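Local coordinates for protein acetolactate synthase isozyme 1 large subunit (Escherichia coli, PDB 6LPI) that belongs to the thiamine diphosphate-dependent enzyme family and binds thiamine diphosphate, a magnesium ion and flavin-adenine dinucleotide, at residues A227-P239 with L331-R343. Numbering follows the deposited sequence.
Sequences ARVRELAEKAQLP and LAQLIPLVEAQPR
I335 stands at the centre of the apolar contact that packs helix 226-235 on the end of helix 327-334, the 3-10 turn 335-337 and the extended chain beyond. Its CG1 lies 3.9 Å from CB of L232, while CD1 runs past R228 CB towards the R228 carbonyl. With CG2 anti to the backbone N, that branch meets the aliphatic part of K235 and lies over the flat of the E231 carboxylate, CG2 4.0 Å from CD. On the side facing strand 214-218, where V229 meets L218, L331 sends CD1 to CG2 of V229, 3.6 Å away. The side chain of L232 crosses L331 and V338 at about a right angle, CD2 near the former and CD1 near the latter. V338 then closes the row, its CG1 3.6 Å from CB of A236.

On the more exposed side, A332 CB lies 3.1 Å above the guanidinium plane of R228, off its centre. The end of the K235 chain lies against the carbonyl oxygens of I335 and V338.

The hydrogen bond of the contact lies where helix 226-235 ends in a Schellman motif. There R343 NE donates to A236 O at 2.9 Å in a nearly straight bond (163°), the acceptor lying at the guanidinium edge and the donor in the carbonyl plane. A bend at chi2 (-113°) turns the guanidinium towards this oxygen. R343 NH2 bonds to I208 O, and Q341 NE2, over one guanidinium face, bonds to N209 O, both acceptors at the end of helix 198-210.

Within the central domain's Rossmann-like alpha/beta layer, aliphatic packing thus holds helix 226-235 on this chain, while R343 ties the C-terminal ends of helices 226-235 and 198-210 together through backbone carbonyls, whose partial negative charge should suit its cation.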
# COMPACT_ATOMS: atom_id res chain seq x y z
N ALA B 227 -4.79 3.23 -19.56
CA ALA B 227 -5.39 3.30 -20.89
C ALA B 227 -6.86 2.93 -20.85
O ALA B 227 -7.72 3.70 -21.27
CB ALA B 227 -4.63 2.38 -21.85
N ARG B 228 -7.18 1.74 -20.34
CA ARG B 228 -8.57 1.32 -20.45
C ARG B 228 -9.46 2.03 -19.44
O ARG B 228 -10.64 2.24 -19.71
CB ARG B 228 -8.68 -0.20 -20.27
CG ARG B 228 -7.99 -0.99 -21.36
CD ARG B 228 -8.28 -2.45 -21.22
NE ARG B 228 -8.59 -3.07 -22.50
CZ ARG B 228 -7.69 -3.73 -23.21
NH1 ARG B 228 -6.46 -3.83 -22.73
NH2 ARG B 228 -8.01 -4.28 -24.37
N VAL B 229 -8.91 2.46 -18.31
CA VAL B 229 -9.72 3.23 -17.37
C VAL B 229 -10.07 4.59 -17.96
O VAL B 229 -11.22 5.02 -17.90
CB VAL B 229 -8.97 3.39 -16.03
CG1 VAL B 229 -9.45 4.64 -15.30
CG2 VAL B 229 -9.15 2.17 -15.17
N ARG B 230 -9.09 5.24 -18.60
CA ARG B 230 -9.36 6.48 -19.31
C ARG B 230 -10.37 6.26 -20.43
O ARG B 230 -11.35 7.01 -20.56
CB ARG B 230 -8.05 7.05 -19.87
CG ARG B 230 -8.14 8.49 -20.35
CD ARG B 230 -6.88 8.94 -21.10
NE ARG B 230 -6.91 10.37 -21.44
CZ ARG B 230 -6.20 11.32 -20.83
NH1 ARG B 230 -5.37 11.02 -19.84
NH2 ARG B 230 -6.33 12.58 -21.23
N GLU B 231 -10.17 5.20 -21.22
CA GLU B 231 -11.07 4.91 -22.33
C GLU B 231 -12.50 4.76 -21.83
O GLU B 231 -13.42 5.36 -22.38
CB GLU B 231 -10.61 3.65 -23.05
CG GLU B 231 -11.41 3.30 -24.28
CD GLU B 231 -10.87 2.07 -24.99
OE1 GLU B 231 -10.03 1.36 -24.40
OE2 GLU B 231 -11.25 1.83 -26.15
N LEU B 232 -12.68 4.02 -20.73
CA LEU B 232 -14.02 3.85 -20.17
C LEU B 232 -14.58 5.16 -19.67
O LEU B 232 -15.72 5.52 -20.01
CB LEU B 232 -13.98 2.84 -19.04
CG LEU B 232 -15.29 2.85 -18.27
CD1 LEU B 232 -16.39 2.04 -18.97
CD2 LEU B 232 -15.06 2.35 -16.86
N ALA B 233 -13.80 5.89 -18.88
CA ALA B 233 -14.30 7.13 -18.30
C ALA B 233 -14.77 8.08 -19.39
O ALA B 233 -15.83 8.71 -19.25
CB ALA B 233 -13.22 7.78 -17.44
N GLU B 234 -14.03 8.17 -20.49
CA GLU B 234 -14.38 9.13 -21.52
C GLU B 234 -15.49 8.63 -22.42
O GLU B 234 -16.35 9.42 -22.81
CB GLU B 234 -13.14 9.45 -22.34
CG GLU B 234 -12.15 10.29 -21.56
CD GLU B 234 -10.84 10.41 -22.25
OE1 GLU B 234 -9.94 11.08 -21.70
OE2 GLU B 234 -10.67 9.78 -23.31
N LYS B 235 -15.51 7.33 -22.72
CA LYS B 235 -16.56 6.79 -23.58
C LYS B 235 -17.93 6.99 -22.96
O LYS B 235 -18.79 7.67 -23.54
CB LYS B 235 -16.29 5.30 -23.83
CG LYS B 235 -17.34 4.53 -24.62
CD LYS B 235 -16.64 3.49 -25.44
CE LYS B 235 -17.50 2.29 -25.70
NZ LYS B 235 -18.28 2.29 -26.96
N ALA B 236 -18.15 6.43 -21.78
CA ALA B 236 -19.42 6.56 -21.08
C ALA B 236 -19.59 7.93 -20.44
O ALA B 236 -20.66 8.21 -19.90
CB ALA B 236 -19.56 5.46 -20.02
N GLN B 237 -18.56 8.77 -20.51
CA GLN B 237 -18.56 10.11 -19.93
C GLN B 237 -18.95 10.09 -18.45
O GLN B 237 -19.87 10.77 -17.99
CB GLN B 237 -19.47 11.02 -20.75
CG GLN B 237 -18.84 11.35 -22.05
CD GLN B 237 -17.93 12.54 -21.92
OE1 GLN B 237 -18.34 13.62 -21.49
NE2 GLN B 237 -16.65 12.32 -22.20
N LEU B 238 -18.19 9.35 -17.71
CA LEU B 238 -18.44 9.13 -16.29
C LEU B 238 -17.71 10.17 -15.47
O LEU B 238 -16.51 10.38 -15.67
CB LEU B 238 -17.95 7.75 -15.89
CG LEU B 238 -18.57 6.65 -16.75
CD1 LEU B 238 -18.10 5.30 -16.26
CD2 LEU B 238 -20.09 6.76 -16.76
N PRO B 239 -18.39 10.88 -14.58
CA PRO B 239 -17.66 11.59 -13.52
C PRO B 239 -16.82 10.58 -12.75
O PRO B 239 -17.31 9.53 -12.34
CB PRO B 239 -18.79 12.18 -12.66
CG PRO B 239 -19.90 12.42 -13.64
CD PRO B 239 -19.79 11.35 -14.70
N LEU B 331 -12.24 -4.59 -17.98
CA LEU B 331 -12.46 -3.42 -18.82
C LEU B 331 -12.26 -3.74 -20.30
O LEU B 331 -12.92 -3.16 -21.17
CB LEU B 331 -11.50 -2.32 -18.39
CG LEU B 331 -11.76 -1.74 -17.00
CD1 LEU B 331 -10.93 -0.51 -16.78
CD2 LEU B 331 -13.23 -1.40 -16.85
N ALA B 332 -11.32 -4.64 -20.60
CA ALA B 332 -11.21 -5.15 -21.96
C ALA B 332 -12.50 -5.83 -22.38
O ALA B 332 -13.04 -5.58 -23.46
CB ALA B 332 -10.02 -6.10 -22.07
N GLN B 333 -13.07 -6.65 -21.51
CA GLN B 333 -14.28 -7.32 -21.97
C GLN B 333 -15.53 -6.44 -21.82
O GLN B 333 -16.60 -6.83 -22.30
CB GLN B 333 -14.42 -8.64 -21.21
CG GLN B 333 -13.90 -9.85 -21.99
CD GLN B 333 -14.11 -11.15 -21.23
OE1 GLN B 333 -15.23 -11.57 -20.97
NE2 GLN B 333 -12.99 -11.79 -20.87
N LEU B 334 -15.41 -5.26 -21.22
CA LEU B 334 -16.57 -4.43 -20.90
C LEU B 334 -16.71 -3.18 -21.75
O LEU B 334 -17.84 -2.84 -22.13
CB LEU B 334 -16.53 -3.99 -19.43
CG LEU B 334 -17.67 -3.05 -18.99
CD1 LEU B 334 -19.02 -3.76 -18.94
CD2 LEU B 334 -17.38 -2.38 -17.65
N ILE B 335 -15.61 -2.51 -22.08
CA ILE B 335 -15.72 -1.24 -22.82
C ILE B 335 -16.49 -1.39 -24.12
O ILE B 335 -17.36 -0.55 -24.40
CB ILE B 335 -14.34 -0.61 -23.00
CG1 ILE B 335 -13.82 -0.12 -21.65
CG2 ILE B 335 -14.43 0.56 -23.92
CD1 ILE B 335 -12.35 0.12 -21.63
N PRO B 336 -16.28 -2.42 -24.95
CA PRO B 336 -17.06 -2.52 -26.20
C PRO B 336 -18.55 -2.74 -25.99
O PRO B 336 -19.31 -2.65 -26.95
CB PRO B 336 -16.42 -3.72 -26.93
CG PRO B 336 -15.73 -4.48 -25.88
CD PRO B 336 -15.24 -3.46 -24.90
N LEU B 337 -18.98 -3.09 -24.79
CA LEU B 337 -20.39 -3.27 -24.49
C LEU B 337 -21.02 -2.06 -23.82
O LEU B 337 -22.24 -2.06 -23.60
CB LEU B 337 -20.59 -4.53 -23.64
CG LEU B 337 -20.40 -5.79 -24.48
CD1 LEU B 337 -18.99 -6.39 -24.35
CD2 LEU B 337 -21.44 -6.81 -24.12
N VAL B 338 -20.23 -1.05 -23.49
CA VAL B 338 -20.72 0.15 -22.81
C VAL B 338 -21.06 1.18 -23.88
O VAL B 338 -20.21 1.54 -24.69
CB VAL B 338 -19.67 0.72 -21.85
CG1 VAL B 338 -20.07 2.14 -21.42
CG2 VAL B 338 -19.41 -0.22 -20.67
N GLU B 339 -22.31 1.65 -23.91
CA GLU B 339 -22.66 2.68 -24.87
C GLU B 339 -21.98 4.01 -24.53
O GLU B 339 -21.55 4.25 -23.40
CB GLU B 339 -24.17 2.87 -24.94
CG GLU B 339 -24.92 1.64 -25.43
CD GLU B 339 -26.27 1.46 -24.74
OE1 GLU B 339 -26.64 2.32 -23.92
OE2 GLU B 339 -26.96 0.46 -25.03
N ALA B 340 -21.84 4.85 -25.56
CA ALA B 340 -21.23 6.17 -25.46
C ALA B 340 -22.30 7.25 -25.41
O ALA B 340 -22.82 7.67 -26.45
CB ALA B 340 -20.27 6.39 -26.63
N GLN B 341 -22.68 7.69 -24.19
CA GLN B 341 -23.71 8.65 -23.81
C GLN B 341 -23.13 10.00 -23.41
O GLN B 341 -22.15 10.06 -22.66
CB GLN B 341 -24.55 8.13 -22.65
CG GLN B 341 -24.92 6.68 -22.71
CD GLN B 341 -25.89 6.29 -21.61
OE1 GLN B 341 -26.71 7.11 -21.18
NE2 GLN B 341 -25.81 5.05 -21.15
N PRO B 342 -23.72 11.10 -23.86
CA PRO B 342 -23.22 12.42 -23.48
C PRO B 342 -23.43 12.73 -21.99
O PRO B 342 -22.73 13.57 -21.43
CB PRO B 342 -24.06 13.37 -24.33
CG PRO B 342 -24.41 12.57 -25.54
CD PRO B 342 -24.58 11.15 -25.06
N ARG B 343 -24.40 12.06 -21.37
CA ARG B 343 -24.82 12.31 -19.99
C ARG B 343 -24.91 13.80 -19.70
O ARG B 343 -24.37 14.28 -18.69
CB ARG B 343 -24.03 11.62 -18.87
CG ARG B 343 -23.37 10.32 -19.31
CD ARG B 343 -24.00 9.14 -18.61
NE ARG B 343 -23.35 7.88 -18.94
CZ ARG B 343 -23.83 6.68 -18.61
NH1 ARG B 343 -24.97 6.60 -17.95
NH2 ARG B 343 -23.18 5.57 -18.95